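Local coordinates for glycoside hydrolase family 31 (Trueperella pyogenes, PDB 5I0F), which probably hydrolyses cycloalternan, a cyclic glucose oligosaccharide, through a covalent glycosyl-enzyme intermediate formed on a TIM-barrel catalytic domain, at residues Y454-L459 / R505-Y510; S440-R445 / Y496-G501. One frame throughout, in Å; residues are numbered along the deposited sequence.

Contact 1 of 2, residues Y454-L459 / R505-Y510; sequences YLVEDL and RSAGKY
A Schellman motif that ends helix 485-506 meets helix 453-457 here, with Val456 and Glu457 on one side and Ala507 and Lys509 on the other. Gly508, at positive phi (80°), is its C-prime residue: Gly508 N bonds to Arg505 O at 3.2 Å, and Lys509 N reaches back to the carbonyl of the residue before Arg505. The turn brings the methyl of Ala507 and the aliphatic chain of Lys509 against the same branch of Val456. Val456 CG1 stands anti to its own backbone N (chi1 -176°) and lies 3.5 Å from Ala507 CB and 3.4 Å from Lys509 CD, both tighter than usual carbon contacts. Lys509 and Val456 run past each other in opposite directions, so the methylenes CD and CE of the lysine lie along the valine methyl, and the bend at the last torsion (chi4 -91°) places NZ in a salt bridge with Asp460. Glu457 adds a looser touch, its CG 4.0 Å from Ala507 CB; its carboxylate is engaged by Arg453 through OE2 and by Arg355 through OE1. The contact thus joins helix 453-457 to the turn that closes helix 485-506 on the outside of the barrel, each helix leading along the chain into one of two adjacent parallel barrel strands, 463-466 and 513-515, while Leu459 turns to helix 370-379.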
loop_
_atom_site.group_PDB
_atom_site.type_symbol
_atom_site.label_atom_id
_atom_site.label_comp_id
_atom_site.label_asym_id
_atom_site.label_seq_id
_atom_site.Cartn_x
_atom_site.Cartn_y
_atom_site.Cartn_z
ATOM N N TYR A 454 8.877 -23.668 -10.217
ATOM C CA TYR A 454 8.561 -25.057 -9.769
ATOM C C TYR A 454 7.407 -25.128 -8.754
ATOM O O TYR A 454 6.691 -26.129 -8.712
ATOM C CB TYR A 454 9.786 -25.782 -9.221
ATOM C CG TYR A 454 10.042 -25.534 -7.757
ATOM C CD1 TYR A 454 10.770 -24.423 -7.325
ATOM C CD2 TYR A 454 9.548 -26.405 -6.790
ATOM C CE1 TYR A 454 11.001 -24.209 -5.984
ATOM C CE2 TYR A 454 9.763 -26.184 -5.449
ATOM C CZ TYR A 454 10.485 -25.081 -5.053
ATOM O OH TYR A 454 10.697 -24.886 -3.711
ATOM N N LEU A 455 7.224 -24.075 -7.959
ATOM C CA LEU A 455 6.100 -24.009 -7.004
ATOM C C LEU A 455 4.765 -24.111 -7.726
ATOM O O LEU A 455 3.848 -24.759 -7.241
ATOM C CB LEU A 455 6.119 -22.700 -6.199
ATOM C CG LEU A 455 7.347 -22.506 -5.321
ATOM C CD1 LEU A 455 7.353 -21.076 -4.800
ATOM C CD2 LEU A 455 7.377 -23.540 -4.185
ATOM N N VAL A 456 4.672 -23.447 -8.877
ATOM C CA VAL A 456 3.469 -23.434 -9.684
ATOM C C VAL A 456 3.421 -24.686 -10.584
ATOM O O VAL A 456 2.408 -25.369 -10.617
ATOM C CB VAL A 456 3.350 -22.151 -10.519
ATOM C CG1 VAL A 456 2.050 -22.140 -11.273
ATOM C CG2 VAL A 456 3.377 -20.909 -9.619
ATOM N N GLU A 457 4.501 -24.982 -11.299
ATOM C CA GLU A 457 4.474 -26.048 -12.312
ATOM C C GLU A 457 4.537 -27.450 -11.726
ATOM O O GLU A 457 3.887 -28.341 -12.258
ATOM C CB GLU A 457 5.576 -25.856 -13.361
ATOM C CG GLU A 457 5.340 -24.623 -14.207
ATOM C CD GLU A 457 6.258 -24.513 -15.401
ATOM O OE1 GLU A 457 7.258 -25.281 -15.514
ATOM O OE2 GLU A 457 5.975 -23.630 -16.223
ATOM N N ASP A 458 5.317 -27.637 -10.655
ATOM C CA ASP A 458 5.537 -28.948 -10.047
ATOM C C ASP A 458 4.643 -29.141 -8.815
ATOM O O ASP A 458 3.954 -30.144 -8.738
ATOM C CB ASP A 458 7.036 -29.187 -9.747
ATOM C CG ASP A 458 7.919 -29.043 -10.998
ATOM O OD1 ASP A 458 7.364 -29.210 -12.108
ATOM O OD2 ASP A 458 9.152 -28.765 -10.909
ATOM N N LEU A 459 4.626 -28.198 -7.882
ATOM C CA LEU A 459 3.787 -28.325 -6.678
ATOM C C LEU A 459 2.310 -27.924 -6.861
ATOM O O LEU A 459 1.462 -28.326 -6.061
ATOM C CB LEU A 459 4.413 -27.557 -5.520
ATOM C CG LEU A 459 5.757 -28.092 -5.035
ATOM C CD1 LEU A 459 6.221 -27.293 -3.814
ATOM C CD2 LEU A 459 5.697 -29.568 -4.704
ATOM N N ARG A 505 0.221 -16.926 -15.395
ATOM C CA ARG A 505 -0.269 -17.018 -16.767
ATOM C C ARG A 505 0.569 -17.969 -17.602
ATOM O O ARG A 505 -0.002 -18.754 -18.349
ATOM C CB ARG A 505 -0.289 -15.649 -17.464
ATOM C CG ARG A 505 -1.338 -14.672 -16.974
ATOM C CD ARG A 505 -1.166 -13.349 -17.704
ATOM N NE ARG A 505 -1.996 -12.308 -17.115
ATOM C CZ ARG A 505 -1.597 -11.362 -16.254
ATOM N NH1 ARG A 505 -0.328 -11.237 -15.837
ATOM N NH2 ARG A 505 -2.508 -10.489 -15.808
ATOM N N SER A 506 1.903 -17.896 -17.478
ATOM C CA SER A 506 2.807 -18.767 -18.263
ATOM C C SER A 506 2.688 -20.238 -17.903
ATOM O O SER A 506 3.033 -21.101 -18.707
ATOM C CB SER A 506 4.293 -18.326 -18.156
ATOM O OG SER A 506 4.863 -18.673 -16.905
ATOM N N ALA A 507 2.210 -20.515 -16.686
ATOM C CA ALA A 507 2.017 -21.851 -16.197
ATOM C C ALA A 507 0.570 -22.339 -16.311
ATOM O O ALA A 507 0.212 -23.317 -15.648
ATOM C CB ALA A 507 2.468 -21.913 -14.735
ATOM N N GLY A 508 -0.264 -21.683 -17.120
ATOM C CA GLY A 508 -1.628 -22.146 -17.338
ATOM C C GLY A 508 -2.632 -21.790 -16.254
ATOM O O GLY A 508 -3.690 -22.405 -16.178
ATOM N N LYS A 509 -2.343 -20.768 -15.449
ATOM C CA LYS A 509 -3.200 -20.417 -14.329
ATOM C C LYS A 509 -3.686 -18.964 -14.387
ATOM O O LYS A 509 -3.086 -18.130 -15.061
ATOM C CB LYS A 509 -2.433 -20.682 -13.025
ATOM C CG LYS A 509 -2.194 -22.164 -12.799
ATOM C CD LYS A 509 -1.350 -22.370 -11.579
ATOM C CE LYS A 509 -1.143 -23.849 -11.278
ATOM N NZ LYS A 509 -2.209 -24.326 -10.378
ATOM N N TYR A 510 -4.773 -18.672 -13.671
ATOM C CA TYR A 510 -5.204 -17.290 -13.472
ATOM C C TYR A 510 -4.160 -16.495 -12.661
ATOM O O TYR A 510 -3.509 -17.062 -11.791
ATOM C CB TYR A 510 -6.513 -17.253 -12.694
ATOM C CG TYR A 510 -7.741 -17.531 -13.520
ATOM C CD1 TYR A 510 -8.443 -16.493 -14.108
ATOM C CD2 TYR A 510 -8.226 -18.815 -13.656
ATOM C CE1 TYR A 510 -9.600 -16.740 -14.849
ATOM C CE2 TYR A 510 -9.367 -19.078 -14.392
ATOM C CZ TYR A 510 -10.048 -18.034 -14.984
ATOM O OH TYR A 510 -11.186 -18.307 -15.706
#

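Contact 2 of 2, residues S440-R445 / Y496-G501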
loop_
_atom_site.group_PDB
_atom_site.type_symbol
_atom_site.label_atom_id
_atom_site.label_comp_id
_atom_site.label_asym_id
_atom_site.label_seq_id
_atom_site.Cartn_x
_atom_site.Cartn_y
_atom_site.Cartn_z
ATOM N N SER A 440 11.787 -4.092 -13.377
ATOM C CA SER A 440 11.385 -3.061 -14.335
ATOM C C SER A 440 11.428 -3.507 -15.804
ATOM O O SER A 440 10.873 -2.813 -16.650
ATOM C CB SER A 440 12.204 -1.772 -14.130
ATOM O OG SER A 440 13.555 -1.865 -14.603
ATOM N N THR A 441 12.071 -4.639 -16.106
ATOM C CA THR A 441 12.118 -5.186 -17.466
ATOM C C THR A 441 11.679 -6.642 -17.470
ATOM O O THR A 441 11.706 -7.301 -16.427
ATOM C CB THR A 441 13.543 -5.137 -18.064
ATOM O OG1 THR A 441 14.420 -6.011 -17.335
ATOM C CG2 THR A 441 14.094 -3.723 -18.043
ATOM N N GLU A 442 11.307 -7.142 -18.646
ATOM C CA GLU A 442 10.890 -8.533 -18.774
ATOM C C GLU A 442 11.972 -9.501 -18.290
ATOM O O GLU A 442 11.672 -10.459 -17.571
ATOM C CB GLU A 442 10.437 -8.863 -20.208
ATOM C CG GLU A 442 9.724 -10.202 -20.348
ATOM C CD GLU A 442 8.386 -10.275 -19.614
ATOM O OE1 GLU A 442 7.620 -9.270 -19.627
ATOM O OE2 GLU A 442 8.102 -11.349 -19.007
ATOM N N ALA A 443 13.226 -9.223 -18.634
ATOM C CA ALA A 443 14.327 -10.104 -18.255
ATOM C C ALA A 443 14.523 -10.164 -16.740
ATOM O O ALA A 443 14.751 -11.240 -16.195
ATOM C CB ALA A 443 15.626 -9.694 -18.955
ATOM N N GLY A 444 14.398 -9.031 -16.057
ATOM C CA GLY A 444 14.493 -9.002 -14.590
ATOM C C GLY A 444 13.337 -9.710 -13.875
ATOM O O GLY A 444 13.552 -10.421 -12.902
ATOM N N ARG A 445 12.119 -9.517 -14.371
ATOM C CA ARG A 445 10.935 -10.185 -13.847
ATOM C C ARG A 445 11.044 -11.703 -14.040
ATOM O O ARG A 445 10.726 -12.492 -13.125
ATOM C CB ARG A 445 9.661 -9.655 -14.501
ATOM C CG ARG A 445 9.349 -8.212 -14.125
ATOM C CD ARG A 445 7.976 -7.767 -14.597
ATOM N NE ARG A 445 7.852 -7.657 -16.054
ATOM C CZ ARG A 445 8.116 -6.567 -16.783
ATOM N NH1 ARG A 445 7.944 -6.613 -18.084
ATOM N NH2 ARG A 445 8.560 -5.444 -16.240
ATOM N N TYR A 496 6.089 -5.530 -9.704
ATOM C CA TYR A 496 6.134 -6.696 -8.811
ATOM C C TYR A 496 4.912 -7.608 -8.982
ATOM O O TYR A 496 5.049 -8.823 -9.216
ATOM C CB TYR A 496 6.260 -6.174 -7.386
ATOM C CG TYR A 496 6.187 -7.144 -6.233
ATOM C CD1 TYR A 496 6.747 -8.420 -6.284
ATOM C CD2 TYR A 496 5.552 -6.759 -5.052
ATOM C CE1 TYR A 496 6.684 -9.275 -5.172
ATOM C CE2 TYR A 496 5.488 -7.588 -3.953
ATOM C CZ TYR A 496 6.051 -8.858 -4.015
ATOM O OH TYR A 496 5.977 -9.677 -2.899
ATOM N N ALA A 497 3.732 -7.028 -8.860
ATOM C CA ALA A 497 2.482 -7.785 -9.060
ATOM C C ALA A 497 2.433 -8.351 -10.474
ATOM O O ALA A 497 2.132 -9.534 -10.658
ATOM C CB ALA A 497 1.259 -6.913 -8.782
ATOM N N ARG A 498 2.770 -7.533 -11.463
ATOM C CA ARG A 498 2.871 -7.998 -12.847
ATOM C C ARG A 498 3.789 -9.213 -13.018
ATOM O O ARG A 498 3.446 -10.158 -13.721
ATOM C CB ARG A 498 3.364 -6.875 -13.749
ATOM C CG ARG A 498 3.535 -7.275 -15.202
ATOM C CD ARG A 498 4.005 -6.130 -16.068
ATOM N NE ARG A 498 4.087 -6.561 -17.470
ATOM C CZ ARG A 498 4.556 -5.827 -18.470
ATOM N NH1 ARG A 498 4.999 -4.600 -18.261
ATOM N NH2 ARG A 498 4.581 -6.338 -19.695
ATOM N N ALA A 499 4.969 -9.175 -12.401
ATOM C CA ALA A 499 5.955 -10.280 -12.535
ATOM C C ALA A 499 5.335 -11.615 -12.148
ATOM O O ALA A 499 5.478 -12.591 -12.868
ATOM C CB ALA A 499 7.166 -10.015 -11.656
ATOM N N TYR A 500 4.627 -11.645 -11.011
ATOM C CA TYR A 500 4.053 -12.901 -10.522
ATOM C C TYR A 500 2.779 -13.294 -11.292
ATOM O O TYR A 500 2.544 -14.490 -11.541
ATOM C CB TYR A 500 3.814 -12.845 -9.021
ATOM C CG TYR A 500 5.068 -13.000 -8.191
ATOM C CD1 TYR A 500 5.901 -11.902 -7.898
ATOM C CD2 TYR A 500 5.429 -14.239 -7.690
ATOM C CE1 TYR A 500 7.040 -12.056 -7.114
ATOM C CE2 TYR A 500 6.555 -14.399 -6.893
ATOM C CZ TYR A 500 7.361 -13.313 -6.611
ATOM O OH TYR A 500 8.450 -13.506 -5.783
ATOM N N GLY A 501 1.978 -12.302 -11.689
ATOM C CA GLY A 501 0.851 -12.549 -12.597
ATOM C C GLY A 501 1.299 -13.228 -13.887
ATOM O O GLY A 501 0.699 -14.212 -14.318
HETATM O O HOH W 1 4.878 -9.298 -19.669
#
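The first turn of helix 442-450 comes up to the C-terminal half of helix 485-506, closest at Arg445 and Ala499, whose CA atoms are 5.2 Å apart. At this separation the alanine methyl fits against the root of the arginine: Ala499 CB is 3.8 Å from Arg445 CG and equally near its CB and CD. Beyond CD the Arg445 chain bends (chi3 -68°) and lays its guanidinium flat on that of Arg498, centres 4.0 Å apart and planes 17° from parallel. The stack is offset, with Arg445 NH1 over the middle of the Arg498 group, 3.5 Å from Arg498 CZ. Arg498 reaches this place by full extension, every torsion from chi1 to chi4 near 180°. On its other face the Arg445 guanidinium is backed by the peptide between Thr441 and Glu442. Thr441 is the N-cap of helix 442-450, its OG1 accepting from Gly444 N at 3.3 Å, and the two helices are neighbours in the alpha-helical layer around the family 31 TIM barrel. Glu442 supplies a carboxylate near both arginines, which probably helps balance their charges. Its OE1 forms a salt bridge with Arg445 NH1 at 3.1 Å, approached from above the carboxylate plane but nearly within the guanidinium plane. A water donates to Glu442 OE1 and accepts from Arg498 NH2 at 3.0 Å, linking the carboxylate to the second arginine, whose own N-H groups do not point at that oxygen. Arg445 NH2 is held separately by Leu439 O. On the barrel side of helix 485-506, Tyr500 packs edge-to-face with Phe464 and bonds through its hydroxyl to Gln388 and Trp448.

In the fold
Both contacts use helix 485-506, contact 2 partway along its C-terminal half and contact 1 just where it ends, with centres 15 Å apart. Their partners, helices 442-450 and 453-457, follow one another in the chain, so the long helix is met in turn by two consecutive short ones, all within the TIM-barrel domain. Each contact is partly buried, but contact 1 lies farther from the chain's centre, about 26 Å against 18 Å, and includes an exposed residue among those that touch. Contact 1 is aliphatic where the segments meet, its charged ends turned to partners elsewhere; contact 2 carries its charges across the interface, in stacked guanidinium groups and a water bridge.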